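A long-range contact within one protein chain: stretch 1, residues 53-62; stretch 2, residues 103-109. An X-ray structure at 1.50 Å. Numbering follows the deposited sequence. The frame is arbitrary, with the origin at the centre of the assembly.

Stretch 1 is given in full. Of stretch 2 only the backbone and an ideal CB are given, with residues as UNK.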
ATOM      1  N   VAL A  53      -4.366   0.062 -16.741  1.00 19.05           N
ATOM      2  CA  VAL A  53      -5.065  -1.205 -16.899  1.00 18.99           C
ATOM      3  C   VAL A  53      -4.434  -2.268 -15.998  1.00 17.50           C
ATOM      4  O   VAL A  53      -5.146  -3.040 -15.360  1.00 17.25           O
ATOM      5  CB  VAL A  53      -5.066  -1.693 -18.354  1.00 19.36           C
ATOM      6  CG1 VAL A  53      -5.738  -3.044 -18.476  1.00 21.39           C
ATOM      7  CG2 VAL A  53      -5.757  -0.666 -19.256  1.00 21.11           C
ATOM      8  N   MET A  54      -3.107  -2.300 -15.927  1.00 16.03           N
ATOM      9  CA  MET A  54      -2.449  -3.282 -15.069  1.00 15.67           C
ATOM     10  C   MET A  54      -2.707  -2.987 -13.588  1.00 15.39           C
ATOM     11  O   MET A  54      -2.904  -3.900 -12.769  1.00 14.37           O
ATOM     12  CB  MET A  54      -0.952  -3.388 -15.379  1.00 15.63           C
ATOM     13  CG  MET A  54      -0.238  -4.480 -14.591  1.00 16.73           C
ATOM     14  SD  MET A  54      -0.708  -6.199 -14.996  1.00 10.67           S
ATOM     15  CE  MET A  54       0.188  -6.412 -16.558  1.00 19.43           C
ATOM     16  N   ILE A  55      -2.750  -1.709 -13.224  1.00 15.75           N
ATOM     17  CA  ILE A  55      -3.112  -1.331 -11.861  1.00 16.53           C
ATOM     18  C   ILE A  55      -4.549  -1.795 -11.547  1.00 16.09           C
ATOM     19  O   ILE A  55      -4.818  -2.324 -10.461  1.00 15.35           O
ATOM     20  CB  ILE A  55      -2.987   0.196 -11.646  1.00 16.93           C
ATOM     21  CG1 ILE A  55      -1.521   0.619 -11.689  1.00 18.09           C
ATOM     22  CG2 ILE A  55      -3.633   0.598 -10.324  1.00 18.93           C
ATOM     23  CD1 ILE A  55      -1.324   2.083 -12.043  1.00 19.86           C
ATOM     24  N   ASP A  56      -5.466  -1.617 -12.497  1.00 16.39           N
ATOM     25  CA  ASP A  56      -6.850  -2.119 -12.350  1.00 17.32           C
ATOM     26  C   ASP A  56      -6.910  -3.649 -12.167  1.00 16.65           C
ATOM     27  O   ASP A  56      -7.701  -4.160 -11.363  1.00 16.62           O
ATOM     28  CB  ASP A  56      -7.726  -1.735 -13.553  1.00 17.85           C
ATOM     29  CG  ASP A  56      -8.059  -0.241 -13.615  1.00 21.80           C
ATOM     30  OD1 ASP A  56      -7.848   0.499 -12.633  1.00 25.42           O
ATOM     31  OD2 ASP A  56      -8.535   0.185 -14.694  1.00 26.52           O
ATOM     32  N   VAL A  57      -6.088  -4.398 -12.907  1.00 15.21           N
ATOM     33  CA  VAL A  57      -6.049  -5.852 -12.750  1.00 14.78           C
ATOM     34  C   VAL A  57      -5.692  -6.186 -11.299  1.00 14.20           C
ATOM     35  O   VAL A  57      -6.335  -7.017 -10.655  1.00 13.77           O
ATOM     36  CB  VAL A  57      -5.006  -6.516 -13.702  1.00 14.34           C
ATOM     37  CG1 VAL A  57      -4.757  -7.980 -13.299  1.00 16.55           C
ATOM     38  CG2 VAL A  57      -5.434  -6.442 -15.157  1.00 17.43           C
ATOM     39  N   ILE A  58      -4.657  -5.547 -10.792  1.00 14.20           N
ATOM     40  CA  ILE A  58      -4.160  -5.823  -9.441  1.00 14.66           C
ATOM     41  C   ILE A  58      -5.243  -5.490  -8.416  1.00 14.93           C
ATOM     42  O   ILE A  58      -5.507  -6.268  -7.498  1.00 14.85           O
ATOM     43  CB  ILE A  58      -2.876  -5.018  -9.149  1.00 15.15           C
ATOM     44  CG1 ILE A  58      -1.721  -5.491 -10.040  1.00 16.06           C
ATOM     45  CG2 ILE A  58      -2.458  -5.150  -7.681  1.00 16.24           C
ATOM     46  CD1 ILE A  58      -0.556  -4.524 -10.038  1.00 19.56           C
ATOM     47  N   ASN A  59      -5.869  -4.334  -8.576  1.00 15.22           N
ATOM     48  CA  ASN A  59      -6.865  -3.900  -7.596  1.00 16.02           C
ATOM     49  C   ASN A  59      -8.134  -4.733  -7.653  1.00 15.32           C
ATOM     50  O   ASN A  59      -8.771  -4.984  -6.622  1.00 15.01           O
ATOM     51  CB  ASN A  59      -7.181  -2.412  -7.781  1.00 16.77           C
ATOM     52  CG  ASN A  59      -6.088  -1.514  -7.227  1.00 18.22           C
ATOM     53  OD1 ASN A  59      -5.402  -1.892  -6.273  1.00 24.01           O
ATOM     54  ND2 ASN A  59      -5.935  -0.326  -7.798  1.00 22.85           N
ATOM     55  N   GLU A  60      -8.522  -5.196  -8.837  1.00 14.51           N
ATOM     56  CA  GLU A  60      -9.656  -6.106  -8.964  1.00 14.56           C
ATOM     57  C   GLU A  60      -9.366  -7.430  -8.246  1.00 14.54           C
ATOM     58  O   GLU A  60     -10.209  -7.974  -7.538  1.00 14.79           O
ATOM     59  CB  GLU A  60     -10.027  -6.350 -10.435  1.00 15.42           C
ATOM     60  CG  GLU A  60     -10.688  -5.132 -11.056  1.00 17.32           C
ATOM     61  CD  GLU A  60     -10.778  -5.185 -12.558  1.00 20.36           C
ATOM     62  OE1 GLU A  60     -10.813  -6.297 -13.122  1.00 21.80           O
ATOM     63  OE2 GLU A  60     -10.797  -4.092 -13.171  1.00 24.68           O
ATOM     64  N   LEU A  61      -8.162  -7.962  -8.424  1.00 14.02           N
ATOM     65  CA  LEU A  61      -7.782  -9.208  -7.773  1.00 14.10           C
ATOM     66  C   LEU A  61      -7.733  -9.044  -6.252  1.00 15.02           C
ATOM     67  O   LEU A  61      -8.185  -9.922  -5.524  1.00 14.97           O
ATOM     68  CB  LEU A  61      -6.437  -9.734  -8.309  1.00 13.45           C
ATOM     69  CG  LEU A  61      -6.464 -10.200  -9.771  1.00 13.72           C
ATOM     70  CD1 LEU A  61      -5.016 -10.388 -10.255  1.00 14.71           C
ATOM     71  CD2 LEU A  61      -7.299 -11.467  -9.928  1.00 14.53           C
ATOM     72  N   ARG A  62      -7.181  -7.925  -5.798  1.00 16.69           N
ATOM     73  CA  ARG A  62      -7.186  -7.617  -4.364  1.00 18.07           C
ATOM     74  C   ARG A  62      -8.598  -7.529  -3.832  1.00 18.15           C
ATOM     75  O   ARG A  62      -8.887  -8.072  -2.749  1.00 19.63           O
ATOM     76  CB  ARG A  62      -6.485  -6.307  -4.098  1.00 18.76           C
ATOM     77  CG  ARG A  62      -5.035  -6.371  -4.245  1.00 20.97           C
ATOM     78  CD  ARG A  62      -4.470  -4.983  -4.114  1.00 23.48           C
ATOM     79  NE  ARG A  62      -3.022  -4.985  -4.043  1.00 24.32           N
ATOM     80  CZ  ARG A  62      -2.241  -3.968  -4.388  1.00 24.55           C
ATOM     81  NH1 ARG A  62      -2.756  -2.840  -4.865  1.00 27.04           N
ATOM     82  NH2 ARG A  62      -0.930  -4.090  -4.271  1.00 25.25           N
ATOM     83  N   UNK A 103       3.313 -10.686 -24.219  1.00 15.84           N
ATOM     84  CA  UNK A 103       2.147 -10.934 -23.355  1.00 14.85           C
ATOM     85  C   UNK A 103       2.508 -11.028 -21.880  1.00 14.33           C
ATOM     86  O   UNK A 103       3.646 -11.322 -21.532  1.00 13.90           O
ATOM     87  CB  UNK A 103       1.446 -12.225 -23.783  1.00 14.85           C
ATOM     88  N   UNK A 104       1.524 -10.736 -21.034  1.00 12.64           N
ATOM     89  CA  UNK A 104       1.700 -10.786 -19.588  1.00 12.06           C
ATOM     90  C   UNK A 104       0.951 -11.979 -19.003  1.00 12.13           C
ATOM     91  O   UNK A 104      -0.071 -12.398 -19.541  1.00 12.62           O
ATOM     92  CB  UNK A 104       1.219  -9.485 -18.942  1.00 12.06           C
ATOM     93  N   UNK A 105       1.450 -12.475 -17.878  1.00 12.49           N
ATOM     94  CA  UNK A 105       0.769 -13.538 -17.112  1.00 13.88           C
ATOM     95  C   UNK A 105       0.673 -13.058 -15.682  1.00 13.77           C
ATOM     96  O   UNK A 105       1.673 -12.648 -15.098  1.00 16.14           O
ATOM     97  CB  UNK A 105       1.507 -14.876 -17.197  1.00 13.88           C
ATOM     98  N   UNK A 106      -0.529 -13.079 -15.119  1.00 11.81           N
ATOM     99  CA  UNK A 106      -0.718 -12.679 -13.730  1.00 11.25           C
ATOM    100  C   UNK A 106      -1.212 -13.885 -12.964  1.00 10.46           C
ATOM    101  O   UNK A 106      -2.202 -14.490 -13.353  1.00 11.99           O
ATOM    102  CB  UNK A 106      -1.694 -11.507 -13.606  1.00 11.25           C
ATOM    103  N   UNK A 107      -0.510 -14.228 -11.896  1.00 10.17           N
ATOM    104  CA  UNK A 107      -0.866 -15.357 -11.024  1.00 10.22           C
ATOM    105  C   UNK A 107      -1.426 -14.789  -9.744  1.00 10.54           C
ATOM    106  O   UNK A 107      -0.868 -13.863  -9.180  1.00 11.01           O
ATOM    107  CB  UNK A 107       0.334 -16.263 -10.742  1.00 10.22           C
ATOM    108  N   UNK A 108      -2.548 -15.314  -9.292  1.00  9.88           N
ATOM    109  CA  UNK A 108      -3.163 -14.854  -8.039  1.00  9.85           C
ATOM    110  C   UNK A 108      -3.715 -16.043  -7.272  1.00 10.30           C
ATOM    111  O   UNK A 108      -4.364 -16.910  -7.850  1.00 11.27           O
ATOM    112  CB  UNK A 108      -4.272 -13.836  -8.312  1.00  9.85           C
ATOM    113  N   UNK A 109      -3.447 -16.061  -5.979  1.00  9.86           N
ATOM    114  CA  UNK A 109      -3.926 -17.103  -5.073  1.00 10.72           C
ATOM    115  C   UNK A 109      -5.130 -16.579  -4.322  1.00 10.84           C
ATOM    116  O   UNK A 109      -5.074 -15.496  -3.732  1.00 11.65           O
ATOM    117  CB  UNK A 109      -2.830 -17.546  -4.101  1.00 10.72           C
TER

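Stretch 1 is one helical segment, its backbone bonded in the i to i-4 pattern. Stretch 2 contributes a strand whose axis runs nearly parallel to the helix, at 15° and a closest approach of 10.1 Å. That spacing leaves room for one layer of side chains. The helix offers Met-54, Val-57 and Leu-61 to it, with no charge and no strong donor or acceptor among their side chains.

Position 103 lies before the strand, with phi -75° and psi 155°, and its ideal CB has nothing of the helix within 5.5 Å. The helix therefore sets no preference, although the phi value would admit proline. The residue is Pro-103, preceded by a cis peptide bond.

At position 104 CA-to-CB points toward the helix, and the ideal CB is 4.0 Å from Met-54 CE. The methyl group invites an apolar or aromatic partner: leucine, methionine, phenylalanine or tyrosine would all be reasonable. Tyr-104 is found, with chi1 in m (-49°). Met-54 CE lies over one face of its ring, 4.1 Å from the centroid of the Tyr-104 ring and 24° off the normal, a CH-pi contact; its closest ring atom is Tyr-104 CG, at 3.8 Å.

Position 105 points away, as alternation in a strand requires, so small, polar or beta-branched residues are all possible. It is Ser-105.

Position 106 turns back toward the helix. Its CA is 8.7 Å from the CA of Val-57, and its ideal CB is 4.7 Å from Val-57 CG1 and 4.8 Å from Leu-61 CD1. These distances leave space for a branched aliphatic side chain; valine, isoleucine or leucine would suit, and the extended backbone (-117/125) favours beta-branching. Ile-106 meets all three residues that the helix turns to the strand: its CG2 lies 3.7 Å from Leu-61 CD1, while its CG1 is 4.2 Å from Met-54 SD and 4.4 Å from Val-57 CG1.

Position 107 points away again and leaves the choice open; Leu-107 makes no contact with the helix.

At position 108 the backbones draw closer, with 7.3 Å between its CA and that of Leu-61. The ideal CB is already 4.0 Å from Leu-61 CD1, so a small apolar residue is the simplest choice, though a larger one directed aside cannot be excluded. Ala-108 places its CB 4.1 Å from Leu-61 CD1.

Position 109 is out of reach and unconstrained by stretch 1; it is Ile-109.

Stretch 2 (103-109) PYSILAI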
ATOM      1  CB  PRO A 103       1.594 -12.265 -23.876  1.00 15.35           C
ATOM      2  CG  PRO A 103       2.769 -12.953 -24.485  1.00 16.08           C
ATOM      3  CD  PRO A 103       3.646 -11.863 -25.040  1.00 16.37           C
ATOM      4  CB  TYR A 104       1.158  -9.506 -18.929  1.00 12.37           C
ATOM      5  CG  TYR A 104       1.631  -8.194 -19.557  1.00 12.24           C
ATOM      6  CD1 TYR A 104       0.753  -7.371 -20.247  1.00 14.12           C
ATOM      7  CD2 TYR A 104       2.939  -7.775 -19.417  1.00 14.60           C
ATOM      8  CE1 TYR A 104       1.182  -6.174 -20.813  1.00 14.82           C
ATOM      9  CE2 TYR A 104       3.377  -6.593 -19.972  1.00 15.63           C
ATOM     10  CZ  TYR A 104       2.513  -5.808 -20.670  1.00 15.59           C
ATOM     11  OH  TYR A 104       2.973  -4.612 -21.202  1.00 16.92           O
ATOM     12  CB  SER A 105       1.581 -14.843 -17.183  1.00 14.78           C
ATOM     13  OG  SER A 105       0.823 -15.967 -16.740  1.00 20.06           O
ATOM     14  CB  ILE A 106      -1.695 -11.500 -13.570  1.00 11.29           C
ATOM     15  CG1 ILE A 106      -1.222 -10.294 -14.407  1.00 12.46           C
ATOM     16  CG2 ILE A 106      -1.839 -11.125 -12.098  1.00 13.08           C
ATOM     17  CD1 ILE A 106      -1.860 -10.209 -15.788  1.00 16.26           C
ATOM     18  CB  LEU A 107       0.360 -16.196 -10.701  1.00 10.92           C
ATOM     19  CG  LEU A 107       1.173 -16.708 -11.887  1.00 13.14           C
ATOM     20  CD1 LEU A 107       2.474 -17.314 -11.413  1.00 15.33           C
ATOM     21  CD2 LEU A 107       0.374 -17.777 -12.620  1.00 15.92           C
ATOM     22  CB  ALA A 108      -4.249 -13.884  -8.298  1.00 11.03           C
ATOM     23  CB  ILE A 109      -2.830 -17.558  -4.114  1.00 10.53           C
ATOM     24  CG1 ILE A 109      -1.726 -18.327  -4.867  1.00 11.82           C
ATOM     25  CG2 ILE A 109      -3.405 -18.464  -3.001  1.00 12.12           C
ATOM     26  CD1 ILE A 109      -0.446 -18.536  -4.088  1.00 13.48           C
TER
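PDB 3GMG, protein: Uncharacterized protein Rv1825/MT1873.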